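Aar187cp (Eremothecium gossypii, PDB 3ZIL) probably regulates the establishment of sister-chromatid cohesion by cohesin, as the Wpl1 protein, here represented by its all-helical C-terminal Wap1 domain. Local coordinates at residues L18-D23 / E54-Y59; K93-R98 / A156-Y161; L190-I195 / V227-I232; L251-A256 / A296-L301. One frame throughout, in Å; residues are numbered along the deposited sequence.

Interaction 1 (L18-D23 / E54-Y59); sequences LKYSED and EDLCQY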
loop_
_atom_site.group_PDB
_atom_site.type_symbol
_atom_site.label_atom_id
_atom_site.label_comp_id
_atom_site.label_asym_id
_atom_site.label_seq_id
_atom_site.Cartn_x
_atom_site.Cartn_y
_atom_site.Cartn_z
ATOM N N LEU A 18 38.458 -2.204 24.241
ATOM C CA LEU A 18 38.671 -0.757 24.344
ATOM C C LEU A 18 39.147 -0.396 22.934
ATOM O O LEU A 18 39.514 -1.288 22.139
ATOM C CB LEU A 18 39.754 -0.402 25.405
ATOM C CG LEU A 18 40.473 0.981 25.469
ATOM C CD1 LEU A 18 39.636 2.116 26.070
ATOM C CD2 LEU A 18 41.817 0.895 26.182
ATOM N N LYS A 19 39.179 0.903 22.637
ATOM C CA LYS A 19 39.240 1.399 21.265
ATOM C C LYS A 19 37.765 1.698 21.014
ATOM O O LYS A 19 37.376 2.848 21.134
ATOM C CB LYS A 19 39.858 0.393 20.255
ATOM C CG LYS A 19 39.588 0.642 18.756
ATOM C CD LYS A 19 40.021 -0.549 17.880
ATOM C CE LYS A 19 39.520 -1.907 18.400
ATOM N NZ LYS A 19 40.303 -3.127 18.008
ATOM N N TYR A 20 36.931 0.682 20.761
ATOM C CA TYR A 20 35.502 0.951 20.477
ATOM C C TYR A 20 34.839 1.674 21.642
ATOM O O TYR A 20 34.112 2.633 21.457
ATOM C CB TYR A 20 34.748 -0.335 20.149
ATOM C CG TYR A 20 35.229 -0.947 18.888
ATOM C CD1 TYR A 20 35.682 -0.155 17.827
ATOM C CD2 TYR A 20 35.257 -2.330 18.743
ATOM C CE1 TYR A 20 36.146 -0.730 16.649
ATOM C CE2 TYR A 20 35.710 -2.906 17.572
ATOM C CZ TYR A 20 36.139 -2.105 16.524
ATOM O OH TYR A 20 36.607 -2.727 15.383
ATOM N N SER A 21 35.159 1.238 22.847
ATOM C CA SER A 21 34.568 1.770 24.036
ATOM C C SER A 21 34.949 3.228 24.280
ATOM O O SER A 21 34.108 4.070 24.663
ATOM C CB SER A 21 34.961 0.873 25.204
ATOM O OG SER A 21 34.430 1.409 26.379
ATOM N N GLU A 22 36.198 3.550 24.005
ATOM C CA GLU A 22 36.672 4.920 24.203
ATOM C C GLU A 22 36.193 5.793 23.041
ATOM O O GLU A 22 35.748 6.925 23.249
ATOM C CB GLU A 22 38.197 4.945 24.408
ATOM C CG GLU A 22 38.930 6.148 23.820
ATOM C CD GLU A 22 40.473 6.052 23.965
ATOM O OE1 GLU A 22 41.120 5.137 23.346
ATOM O OE2 GLU A 22 41.044 6.927 24.685
ATOM N N ASP A 23 36.229 5.250 21.835
ATOM C CA ASP A 23 35.646 5.921 20.672
ATOM C C ASP A 23 34.204 6.332 20.931
ATOM O O ASP A 23 33.796 7.395 20.492
ATOM C CB ASP A 23 35.602 4.988 19.459
ATOM C CG ASP A 23 36.955 4.742 18.851
ATOM O OD1 ASP A 23 37.962 5.404 19.289
ATOM O OD2 ASP A 23 36.975 3.865 17.947
ATOM N N GLU A 54 31.977 -3.569 10.452
ATOM C CA GLU A 54 30.968 -4.508 10.937
ATOM C C GLU A 54 31.294 -4.881 12.398
ATOM O O GLU A 54 30.419 -5.078 13.234
ATOM C CB GLU A 54 30.924 -5.734 9.977
ATOM C CG GLU A 54 29.933 -6.848 10.309
ATOM C CD GLU A 54 28.470 -6.385 10.276
ATOM O OE1 GLU A 54 28.012 -5.905 9.220
ATOM O OE2 GLU A 54 27.761 -6.483 11.309
ATOM N N ASP A 55 32.581 -4.900 12.717
ATOM C CA ASP A 55 33.035 -5.240 14.078
ATOM C C ASP A 55 32.552 -4.172 15.104
ATOM O O ASP A 55 32.134 -4.488 16.206
ATOM C CB ASP A 55 34.566 -5.400 14.052
ATOM C CG ASP A 55 35.116 -6.023 15.292
ATOM O OD1 ASP A 55 34.535 -6.998 15.778
ATOM O OD2 ASP A 55 36.172 -5.562 15.787
ATOM N N LEU A 56 32.597 -2.907 14.722
ATOM C CA LEU A 56 32.068 -1.815 15.587
ATOM C C LEU A 56 30.546 -2.021 15.784
ATOM O O LEU A 56 30.018 -1.916 16.892
ATOM C CB LEU A 56 32.410 -0.423 14.964
ATOM C CG LEU A 56 31.621 0.831 15.405
ATOM C CD1 LEU A 56 31.922 1.103 16.882
ATOM C CD2 LEU A 56 31.824 2.085 14.520
ATOM N N CYS A 57 29.870 -2.382 14.703
ATOM C CA CYS A 57 28.448 -2.663 14.749
ATOM C C CYS A 57 28.115 -3.808 15.713
ATOM O O CYS A 57 27.183 -3.698 16.474
ATOM C CB CYS A 57 27.857 -2.934 13.362
ATOM S SG CYS A 57 27.893 -1.545 12.190
ATOM N N GLN A 58 28.868 -4.897 15.676
ATOM C CA GLN A 58 28.648 -6.047 16.557
ATOM C C GLN A 58 28.850 -5.641 18.006
ATOM O O GLN A 58 27.989 -5.865 18.873
ATOM C CB GLN A 58 29.573 -7.206 16.152
ATOM C CG GLN A 58 29.047 -8.036 14.983
ATOM C CD GLN A 58 30.167 -8.779 14.229
ATOM O OE1 GLN A 58 30.949 -8.174 13.478
ATOM N NE2 GLN A 58 30.242 -10.098 14.422
ATOM N N TYR A 59 29.945 -4.924 18.232
ATOM C CA TYR A 59 30.242 -4.344 19.525
ATOM C C TYR A 59 29.061 -3.518 20.092
ATOM O O TYR A 59 28.567 -3.775 21.212
ATOM C CB TYR A 59 31.533 -3.515 19.464
ATOM C CG TYR A 59 31.803 -2.867 20.788
ATOM C CD1 TYR A 59 31.257 -1.622 21.065
ATOM C CD2 TYR A 59 32.547 -3.518 21.801
ATOM C CE1 TYR A 59 31.435 -1.013 22.283
ATOM C CE2 TYR A 59 32.757 -2.903 23.048
ATOM C CZ TYR A 59 32.164 -1.639 23.275
ATOM O OH TYR A 59 32.280 -0.916 24.442
#
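Tyr20 and Tyr59 reach each other through different first torsions: in Tyr20 CG stands anti to the carbonyl carbon (chi1 -65°), in Tyr59 anti to the backbone N (chi1 177°). The two side chains slide past one another in opposite directions, and their ring planes meet at 51°, neither stacked nor edge-to-face. What sits over the Tyr59 ring is Tyr20 CB, 3.9 Å from the ring centroid and close to its normal, a CH-pi contact. The hydroxyl end of Tyr59 runs on to the next residue, with OH 3.3 Å from Ser21 CB. Tyr20 in turn lays one face of its ring on the backbone of the facing helix in a second CH-pi contact, Leu56 CA standing over the ring centre at 4.2 Å from the centroid; the opposite face carries the CE methylene of Lys19. Leu56 adds its CD1, which lies 4.1 Å from Tyr20 CD1. At the far end of the ring, Tyr20 OH donates a hydrogen bond of 2.9 Å to Asp55 OD2, received on the anti side of the carboxylate, whose plane is turned steeply against the ring. Asn53 ND2 also bonds the Tyr20 hydroxyl, and Asn53 OD1 takes the N-H of Leu56, so the same amide serves both the tyrosine and the first turn of the helix. The ring is thus gripped at its hydroxyl and faced on both sides. The arrangement is helix-helix packing of helix 20-27 against the start of helix 54-72, centred on Tyr20, at the N-terminal end of the elongated, all-helical Wap1 domain.

Interaction 2 (K93-R98 / A156-Y161); sequences KIPLLR and ATYLLY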
loop_
_atom_site.group_PDB
_atom_site.type_symbol
_atom_site.label_atom_id
_atom_site.label_comp_id
_atom_site.label_asym_id
_atom_site.label_seq_id
_atom_site.Cartn_x
_atom_site.Cartn_y
_atom_site.Cartn_z
ATOM N N LYS A 93 20.594 -0.125 10.513
ATOM C CA LYS A 93 21.890 -0.797 10.618
ATOM C C LYS A 93 21.927 -1.579 11.923
ATOM O O LYS A 93 22.506 -2.651 11.946
ATOM C CB LYS A 93 23.028 0.242 10.634
ATOM C CG LYS A 93 24.413 -0.354 10.438
ATOM C CD LYS A 93 24.528 -1.223 9.185
ATOM C CE LYS A 93 25.701 -2.168 9.374
ATOM N NZ LYS A 93 26.328 -2.359 8.050
ATOM N N ILE A 94 21.266 -1.084 12.985
ATOM C CA ILE A 94 21.298 -1.771 14.300
ATOM C C ILE A 94 19.943 -1.635 14.884
ATOM O O ILE A 94 19.733 -0.878 15.877
ATOM C CB ILE A 94 22.333 -1.149 15.285
ATOM C CG1 ILE A 94 22.143 0.399 15.339
ATOM C CG2 ILE A 94 23.775 -1.591 14.886
ATOM C CD1 ILE A 94 22.875 1.101 16.519
ATOM N N PRO A 95 18.990 -2.331 14.263
ATOM C CA PRO A 95 17.608 -2.266 14.680
ATOM C C PRO A 95 17.449 -2.896 16.076
ATOM O O PRO A 95 18.135 -3.882 16.402
ATOM C CB PRO A 95 16.887 -3.156 13.609
ATOM C CG PRO A 95 17.965 -4.087 13.098
ATOM C CD PRO A 95 19.163 -3.146 13.038
ATOM N N LEU A 96 16.568 -2.351 16.907
ATOM C CA LEU A 96 16.191 -3.040 18.162
ATOM C C LEU A 96 15.268 -4.214 17.823
ATOM O O LEU A 96 14.756 -4.286 16.688
ATOM C CB LEU A 96 15.405 -2.092 19.094
ATOM C CG LEU A 96 16.062 -0.749 19.414
ATOM C CD1 LEU A 96 15.038 0.172 20.054
ATOM C CD2 LEU A 96 17.256 -1.024 20.334
ATOM N N LEU A 97 15.043 -5.136 18.787
ATOM C CA LEU A 97 14.084 -6.208 18.559
ATOM C C LEU A 97 12.739 -5.591 18.286
ATOM O O LEU A 97 12.497 -4.465 18.783
ATOM C CB LEU A 97 13.957 -7.054 19.826
ATOM C CG LEU A 97 15.200 -7.654 20.469
ATOM C CD1 LEU A 97 14.909 -8.014 21.963
ATOM C CD2 LEU A 97 15.630 -8.824 19.595
ATOM N N ARG A 98 11.843 -6.349 17.610
ATOM C CA ARG A 98 10.529 -5.851 17.151
ATOM C C ARG A 98 9.634 -5.179 18.232
ATOM O O ARG A 98 8.971 -4.157 17.982
ATOM C CB ARG A 98 9.709 -6.931 16.350
ATOM C CG ARG A 98 8.543 -6.308 15.526
ATOM C CD ARG A 98 7.978 -7.137 14.337
ATOM N NE ARG A 98 7.998 -6.435 13.021
ATOM C CZ ARG A 98 7.195 -5.422 12.647
ATOM N NH1 ARG A 98 6.287 -4.953 13.505
ATOM N NH2 ARG A 98 7.305 -4.854 11.422
ATOM N N ALA A 156 7.942 0.393 6.954
ATOM C CA ALA A 156 7.310 -0.842 6.499
ATOM C C ALA A 156 8.174 -2.003 7.011
ATOM O O ALA A 156 7.671 -3.108 7.166
ATOM C CB ALA A 156 7.290 -0.927 5.038
ATOM N N THR A 157 9.433 -1.761 7.327
ATOM C CA THR A 157 10.306 -2.967 7.602
ATOM C C THR A 157 10.294 -3.312 9.095
ATOM O O THR A 157 10.320 -4.468 9.482
ATOM C CB THR A 157 11.764 -2.772 7.115
ATOM O OG1 THR A 157 11.764 -2.487 5.725
ATOM C CG2 THR A 157 12.707 -4.033 7.404
ATOM N N TYR A 158 10.319 -2.295 9.928
ATOM C CA TYR A 158 10.485 -2.450 11.384
ATOM C C TYR A 158 9.227 -2.026 12.115
ATOM O O TYR A 158 9.051 -2.365 13.243
ATOM C CB TYR A 158 11.675 -1.561 11.853
ATOM C CG TYR A 158 12.969 -1.996 11.208
ATOM C CD1 TYR A 158 13.537 -3.224 11.511
ATOM C CD2 TYR A 158 13.600 -1.179 10.214
ATOM C CE1 TYR A 158 14.733 -3.660 10.842
ATOM C CE2 TYR A 158 14.726 -1.622 9.533
ATOM C CZ TYR A 158 15.326 -2.838 9.899
ATOM O OH TYR A 158 16.487 -3.223 9.224
ATOM N N LEU A 159 8.339 -1.265 11.478
ATOM C CA LEU A 159 7.276 -0.679 12.290
ATOM C C LEU A 159 5.922 -0.988 11.707
ATOM O O LEU A 159 4.983 -0.218 11.899
ATOM C CB LEU A 159 7.473 0.827 12.440
ATOM C CG LEU A 159 8.787 1.293 13.074
ATOM C CD1 LEU A 159 8.939 2.810 12.941
ATOM C CD2 LEU A 159 8.855 0.801 14.532
ATOM N N LEU A 160 5.807 -2.077 10.950
ATOM C CA LEU A 160 4.489 -2.440 10.428
ATOM C C LEU A 160 3.719 -2.884 11.709
ATOM O O LEU A 160 2.622 -3.368 11.630
ATOM C CB LEU A 160 4.587 -3.507 9.330
ATOM C CG LEU A 160 3.579 -3.547 8.144
ATOM C CD1 LEU A 160 3.380 -2.194 7.486
ATOM C CD2 LEU A 160 3.956 -4.557 7.072
ATOM N N TYR A 161 4.382 -2.688 12.869
ATOM C CA TYR A 161 3.840 -2.563 14.259
ATOM C C TYR A 161 2.355 -2.799 14.297
ATOM O O TYR A 161 1.949 -3.871 13.896
ATOM C CB TYR A 161 4.235 -1.218 14.944
ATOM C CG TYR A 161 5.184 -1.297 16.137
ATOM C CD1 TYR A 161 5.564 -2.533 16.692
ATOM C CD2 TYR A 161 5.679 -0.123 16.740
ATOM C CE1 TYR A 161 6.426 -2.596 17.788
ATOM C CE2 TYR A 161 6.540 -0.181 17.841
ATOM C CZ TYR A 161 6.912 -1.421 18.362
ATOM O OH TYR A 161 7.759 -1.503 19.458
#
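Pro95 and Tyr158 make the apolar part of this contact, their side chains crossing at a slant. CB of the proline comes to 3.5 Å from Tyr158 CE1, and its CG lies 4.0 Å from the same ring carbon. One face of the tyrosine ring is backed by Thr157 CG2. The Trp103 and Tyr158 rings meet with their planes about 15° apart, while the Tyr158 hydroxyl is hydrogen-bonded to Asp92. An alanine in place of Tyr158 would probably open a gap beside Pro95 and Trp103 and leave the Asp92 carboxylate without its hydroxyl partner.

The polar part belongs to Arg98, which bends at chi3 (-124°, an angle that places NE), and its guanidinium lies by the turn after helix 147-158. Tyr158 O stands 3.4 Å above the guanidinium plane, displaced toward the rim. At the edge, near that plane, is a backbone nitrogen: Arg98 NH2 is 3.2 Å from Leu160 N. This pair sets donor against donor, so it is not a hydrogen bond. Tyr161 is poorly ordered, and its close approaches to Arg98 are doubtful. The chemistry implies a contact that rests on apolar packing together with the outside bond from Tyr158 to Asp92, whereas Arg98 covers the turn without any clear hydrogen bond across the two segments.

Interaction 3 (L190-I195 / V227-I232); sequences LLENNI and VLKCLI
Cys230 sets its sulphur against the Leu191 side chain, with SG 3.9 Å from Leu191 CD2 and 4.0 Å from Leu191 CB. The thiol reaches this place with SG beside its own backbone N, chi1 -61°, and it also comes within 4.2 Å of Glu192 CB. Glu192 extends its chain across that of Lys229 at a slant. Its OE1 rests 3.7 Å from Lys229 CB, yet Lys229 NZ leads away and ends 5.7 Å from that oxygen, so the opposite charges do not touch; any attraction between them is probably modest. Ile195 CD1 approaches Cys230 O at 4.3 Å. Within its own segment Asn194 ND2 donates to Leu190 O at 2.7 Å; from outside, Lys233 NZ hydrogen-bonds Glu192 O. Glu192, Lys229 and Ile232 also pack on apolar side chains of a bound peptide. The contact joins the C-terminal end of helix 185-193 to helix 225-235 in a fold without strands: Leu191 also touches Val169 and Leu172 of helix 168-178, while helix 201-215 brings Tyr207 to Ile195 and Leu214 to Cys230.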
loop_
_atom_site.group_PDB
_atom_site.type_symbol
_atom_site.label_atom_id
_atom_site.label_comp_id
_atom_site.label_asym_id
_atom_site.label_seq_id
_atom_site.Cartn_x
_atom_site.Cartn_y
_atom_site.Cartn_z
ATOM N N LEU A 190 2.003 0.269 3.199
ATOM C CA LEU A 190 1.740 1.011 4.386
ATOM C C LEU A 190 0.326 1.705 4.450
ATOM O O LEU A 190 -0.312 1.758 5.493
ATOM C CB LEU A 190 2.814 2.124 4.450
ATOM C CG LEU A 190 4.231 1.744 4.696
ATOM C CD1 LEU A 190 5.117 2.937 4.397
ATOM C CD2 LEU A 190 4.382 1.131 6.130
ATOM N N LEU A 191 -0.113 2.271 3.333
ATOM C CA LEU A 191 -1.450 2.809 3.193
ATOM C C LEU A 191 -2.488 1.697 3.533
ATOM O O LEU A 191 -3.347 1.886 4.392
ATOM C CB LEU A 191 -1.657 3.372 1.782
ATOM C CG LEU A 191 -2.927 4.282 1.541
ATOM C CD1 LEU A 191 -2.719 4.990 0.165
ATOM C CD2 LEU A 191 -4.256 3.496 1.632
ATOM N N GLU A 192 -2.365 0.549 2.891
ATOM C CA GLU A 192 -3.269 -0.577 3.060
ATOM C C GLU A 192 -3.289 -1.059 4.510
ATOM O O GLU A 192 -4.320 -1.230 5.104
ATOM C CB GLU A 192 -2.844 -1.708 2.142
ATOM C CG GLU A 192 -3.812 -2.842 1.926
ATOM C CD GLU A 192 -3.165 -4.070 1.315
ATOM O OE1 GLU A 192 -2.319 -3.997 0.452
ATOM O OE2 GLU A 192 -3.535 -5.123 1.733
ATOM N N ASN A 193 -2.111 -1.226 5.069
ATOM C CA ASN A 193 -2.018 -1.645 6.454
ATOM C C ASN A 193 -2.418 -0.626 7.510
ATOM O O ASN A 193 -2.460 -0.983 8.657
ATOM C CB ASN A 193 -0.668 -2.308 6.776
ATOM C CG ASN A 193 -0.474 -3.565 5.954
ATOM O OD1 ASN A 193 0.548 -3.775 5.319
ATOM N ND2 ASN A 193 -1.497 -4.342 5.870
ATOM N N ASN A 194 -2.764 0.610 7.125
ATOM C CA ASN A 194 -3.181 1.578 8.098
ATOM C C ASN A 194 -4.691 1.885 7.958
ATOM O O ASN A 194 -5.186 2.843 8.522
ATOM C CB ASN A 194 -2.337 2.842 7.951
ATOM C CG ASN A 194 -1.035 2.767 8.743
ATOM O OD1 ASN A 194 -1.016 3.207 9.871
ATOM N ND2 ASN A 194 0.042 2.159 8.169
ATOM N N ILE A 195 -5.384 1.060 7.174
ATOM C CA ILE A 195 -6.828 1.079 7.067
ATOM C C ILE A 195 -7.329 0.060 8.129
ATOM O O ILE A 195 -6.980 -1.109 8.052
ATOM C CB ILE A 195 -7.270 0.602 5.665
ATOM C CG1 ILE A 195 -6.847 1.625 4.592
ATOM C CG2 ILE A 195 -8.775 0.332 5.618
ATOM C CD1 ILE A 195 -7.122 1.109 3.184
ATOM N N VAL A 227 -1.889 -0.243 -5.858
ATOM C CA VAL A 227 -2.934 0.757 -5.838
ATOM C C VAL A 227 -4.302 0.104 -5.834
ATOM O O VAL A 227 -5.202 0.514 -5.073
ATOM C CB VAL A 227 -2.813 1.690 -7.100
ATOM C CG1 VAL A 227 -4.062 2.579 -7.069
ATOM C CG2 VAL A 227 -1.512 2.573 -7.006
ATOM N N LEU A 228 -4.475 -0.958 -6.625
ATOM C CA LEU A 228 -5.762 -1.619 -6.655
ATOM C C LEU A 228 -6.099 -2.195 -5.275
ATOM O O LEU A 228 -7.262 -2.148 -4.902
ATOM C CB LEU A 228 -5.800 -2.768 -7.719
ATOM C CG LEU A 228 -5.823 -2.247 -9.194
ATOM C CD1 LEU A 228 -5.325 -3.337 -10.160
ATOM C CD2 LEU A 228 -7.154 -1.714 -9.605
ATOM N N LYS A 229 -5.128 -2.825 -4.580
ATOM C CA LYS A 229 -5.426 -3.333 -3.260
ATOM C C LYS A 229 -5.814 -2.230 -2.304
ATOM O O LYS A 229 -6.745 -2.430 -1.506
ATOM C CB LYS A 229 -4.256 -4.125 -2.661
ATOM C CG LYS A 229 -4.015 -5.431 -3.451
ATOM C CD LYS A 229 -2.684 -6.060 -2.975
ATOM C CE LYS A 229 -2.174 -7.115 -3.951
ATOM N NZ LYS A 229 -1.468 -8.228 -3.259
ATOM N N CYS A 230 -5.133 -1.070 -2.373
ATOM C CA CYS A 230 -5.644 0.005 -1.535
ATOM C C CYS A 230 -7.090 0.337 -1.886
ATOM O O CYS A 230 -7.917 0.510 -0.961
ATOM C CB CYS A 230 -4.781 1.269 -1.642
ATOM S SG CYS A 230 -3.072 0.911 -1.090
ATOM N N LEU A 231 -7.396 0.441 -3.182
ATOM C CA LEU A 231 -8.738 0.860 -3.628
ATOM C C LEU A 231 -9.782 -0.169 -3.170
ATOM O O LEU A 231 -10.901 0.191 -2.692
ATOM C CB LEU A 231 -8.837 1.075 -5.140
ATOM C CG LEU A 231 -8.213 2.335 -5.726
ATOM C CD1 LEU A 231 -7.901 2.221 -7.210
ATOM C CD2 LEU A 231 -9.037 3.640 -5.396
ATOM N N ILE A 232 -9.423 -1.437 -3.275
ATOM C CA ILE A 232 -10.360 -2.492 -2.802
ATOM C C ILE A 232 -10.611 -2.318 -1.256
ATOM O O ILE A 232 -11.769 -2.157 -0.797
ATOM C CB ILE A 232 -9.786 -3.891 -3.096
ATOM C CG1 ILE A 232 -9.843 -4.174 -4.585
ATOM C CG2 ILE A 232 -10.469 -4.916 -2.222
ATOM C CD1 ILE A 232 -9.018 -5.367 -4.986
#

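Interaction 4 (L251-A256 / A296-L301); sequences LVRSLA and ASTEEL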
loop_
_atom_site.group_PDB
_atom_site.type_symbol
_atom_site.label_atom_id
_atom_site.label_comp_id
_atom_site.label_asym_id
_atom_site.label_seq_id
_atom_site.Cartn_x
_atom_site.Cartn_y
_atom_site.Cartn_z
ATOM N N LEU A 251 -14.510 5.852 -12.385
ATOM C CA LEU A 251 -13.641 4.724 -12.055
ATOM C C LEU A 251 -14.145 3.412 -12.773
ATOM O O LEU A 251 -13.382 2.650 -13.403
ATOM C CB LEU A 251 -13.596 4.589 -10.553
ATOM C CG LEU A 251 -12.794 3.446 -9.918
ATOM C CD1 LEU A 251 -11.330 3.499 -10.448
ATOM C CD2 LEU A 251 -12.875 3.531 -8.385
ATOM N N VAL A 252 -15.407 3.105 -12.631
ATOM C CA VAL A 252 -15.995 1.989 -13.336
ATOM C C VAL A 252 -15.641 1.990 -14.846
ATOM O O VAL A 252 -15.241 0.908 -15.352
ATOM C CB VAL A 252 -17.530 1.976 -13.063
ATOM C CG1 VAL A 252 -18.267 1.000 -13.994
ATOM C CG2 VAL A 252 -17.757 1.565 -11.599
ATOM N N ARG A 253 -15.751 3.149 -15.572
ATOM C CA ARG A 253 -15.370 3.109 -17.018
ATOM C C ARG A 253 -13.983 2.611 -17.198
ATOM O O ARG A 253 -13.797 1.737 -18.024
ATOM C CB ARG A 253 -15.385 4.463 -17.803
ATOM C CG ARG A 253 -16.640 5.226 -17.656
ATOM C CD ARG A 253 -16.862 6.386 -18.668
ATOM N NE ARG A 253 -18.217 6.804 -18.312
ATOM C CZ ARG A 253 -18.536 7.796 -17.472
ATOM N NH1 ARG A 253 -17.607 8.631 -16.963
ATOM N NH2 ARG A 253 -19.812 7.994 -17.188
ATOM N N SER A 254 -13.016 3.270 -16.507
ATOM C CA SER A 254 -11.614 2.897 -16.580
ATOM C C SER A 254 -11.401 1.430 -16.335
ATOM O O SER A 254 -10.706 0.757 -17.134
ATOM C CB SER A 254 -10.766 3.717 -15.608
ATOM O OG SER A 254 -10.972 5.061 -15.990
ATOM N N LEU A 255 -11.973 0.930 -15.244
ATOM C CA LEU A 255 -11.804 -0.474 -14.912
ATOM C C LEU A 255 -12.462 -1.346 -15.982
ATOM O O LEU A 255 -11.843 -2.392 -16.400
ATOM C CB LEU A 255 -12.387 -0.826 -13.517
ATOM C CG LEU A 255 -11.576 -0.200 -12.358
ATOM C CD1 LEU A 255 -12.426 -0.270 -11.054
ATOM C CD2 LEU A 255 -10.264 -0.942 -12.184
ATOM N N ALA A 256 -13.683 -0.960 -16.433
ATOM C CA ALA A 256 -14.348 -1.838 -17.424
ATOM C C ALA A 256 -13.552 -1.844 -18.802
ATOM O O ALA A 256 -13.543 -2.839 -19.531
ATOM C CB ALA A 256 -15.817 -1.493 -17.578
ATOM N N ALA A 296 -23.192 0.602 -11.117
ATOM C CA ALA A 296 -23.395 -0.710 -11.816
ATOM C C ALA A 296 -23.977 -0.552 -13.256
ATOM O O ALA A 296 -23.699 -1.357 -14.174
ATOM C CB ALA A 296 -24.232 -1.660 -10.949
ATOM N N SER A 297 -24.714 0.528 -13.490
ATOM C CA SER A 297 -25.323 0.743 -14.795
ATOM C C SER A 297 -24.527 1.622 -15.715
ATOM O O SER A 297 -24.989 1.938 -16.825
ATOM C CB SER A 297 -26.758 1.295 -14.643
ATOM O OG SER A 297 -26.764 2.426 -13.808
ATOM N N THR A 298 -23.327 2.041 -15.277
ATOM C CA THR A 298 -22.418 2.780 -16.156
ATOM C C THR A 298 -22.366 2.051 -17.501
ATOM O O THR A 298 -22.154 0.847 -17.532
ATOM C CB THR A 298 -21.007 2.906 -15.496
ATOM O OG1 THR A 298 -21.165 3.513 -14.215
ATOM C CG2 THR A 298 -20.079 3.715 -16.301
ATOM N N GLU A 299 -22.587 2.778 -18.603
ATOM C CA GLU A 299 -22.636 2.161 -19.951
ATOM C C GLU A 299 -21.459 1.257 -20.363
ATOM O O GLU A 299 -21.707 0.203 -20.926
ATOM C CB GLU A 299 -22.922 3.212 -21.043
ATOM C CG GLU A 299 -21.809 3.364 -22.069
ATOM C CD GLU A 299 -22.082 4.447 -23.094
ATOM O OE1 GLU A 299 -23.267 4.778 -23.345
ATOM O OE2 GLU A 299 -21.094 4.968 -23.653
ATOM N N GLU A 300 -20.200 1.622 -20.111
ATOM C CA GLU A 300 -19.084 0.719 -20.557
ATOM C C GLU A 300 -19.069 -0.627 -19.835
ATOM O O GLU A 300 -18.480 -1.563 -20.343
ATOM C CB GLU A 300 -17.639 1.329 -20.437
ATOM C CG GLU A 300 -17.238 2.296 -21.542
ATOM C CD GLU A 300 -17.568 3.737 -21.163
ATOM O OE1 GLU A 300 -18.608 4.002 -20.489
ATOM O OE2 GLU A 300 -16.751 4.617 -21.511
ATOM N N LEU A 301 -19.659 -0.708 -18.642
ATOM C CA LEU A 301 -19.637 -1.967 -17.926
ATOM C C LEU A 301 -20.613 -2.925 -18.635
ATOM O O LEU A 301 -20.412 -4.154 -18.645
ATOM C CB LEU A 301 -19.952 -1.772 -16.423
ATOM C CG LEU A 301 -19.810 -2.966 -15.485
ATOM C CD1 LEU A 301 -18.434 -3.592 -15.544
ATOM C CD2 LEU A 301 -20.166 -2.526 -14.065
#
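Arg253, Val252 and Glu300 have the most surface buried here, and they divide the contact into a polar side and an apolar one. On the polar side Arg253 stretches out from CG to NE and crosses the Glu300 side chain at a slant. The carboxylate oxygens touch the arginine's CD methylene: Arg253 CD is 3.4 Å from Glu300 OE2 and 3.5 Å from Glu300 OE1. OE1 then meets the edge of the guanidinium, near its plane, in a rather long salt bridge of 3.6 Å to Arg253 NE, the two flat groups being 38° apart. Glu300 is brought there by a bend at chi2 (92°), which turns CD back toward the arginine. An alanine at Glu300 would take away the carboxylate and its packing on Arg253 CD, and so would probably leave Arg253 without this acidic mate and its long side chain less held.

Val252 carries the apolar side. Its CG1, anti to the backbone N (chi1 168°), points into the angle between Thr298 and Leu301, 3.7 Å from Thr298 CB and 4.0 Å from Leu301 CD2. Thr298 keeps its hydroxyl occupied with Ala295 O and offers CG2 to Arg253 CG. One turn on, Ala256 CB fits against Leu301, 3.9 Å from Leu301 CD1. The contact packs helix 248-261 against Thr298 and the weakly bonded short helix 299-302 that follows, with helix 272-289 reaching both partners through Ile288 against Val252 and Val289 against Leu301, and helix 321-336 placing Ser333 beside Leu301.

The four contacts follow one another along the chain and along the elongated domain, each closing before the next opens, with neighbouring centres about 21 to 22 Å apart. Each neighbouring pair also touches. Cys57 SG of interaction 1 is 3.6 Å from Lys93 CE of interaction 2; Ala156 CA of interaction 2 is 3.5 Å from Leu190 CD2 of interaction 3; and Leu228 CD2 of interaction 3 meets Leu255 CD2 of interaction 4 at 4.1 Å. Interactions 1 and 4 lie on opposite sides of the chain's centre, their centres about 62 Å apart. Interaction 3, about 5 Å from the chain's centre, has the bound peptide against it.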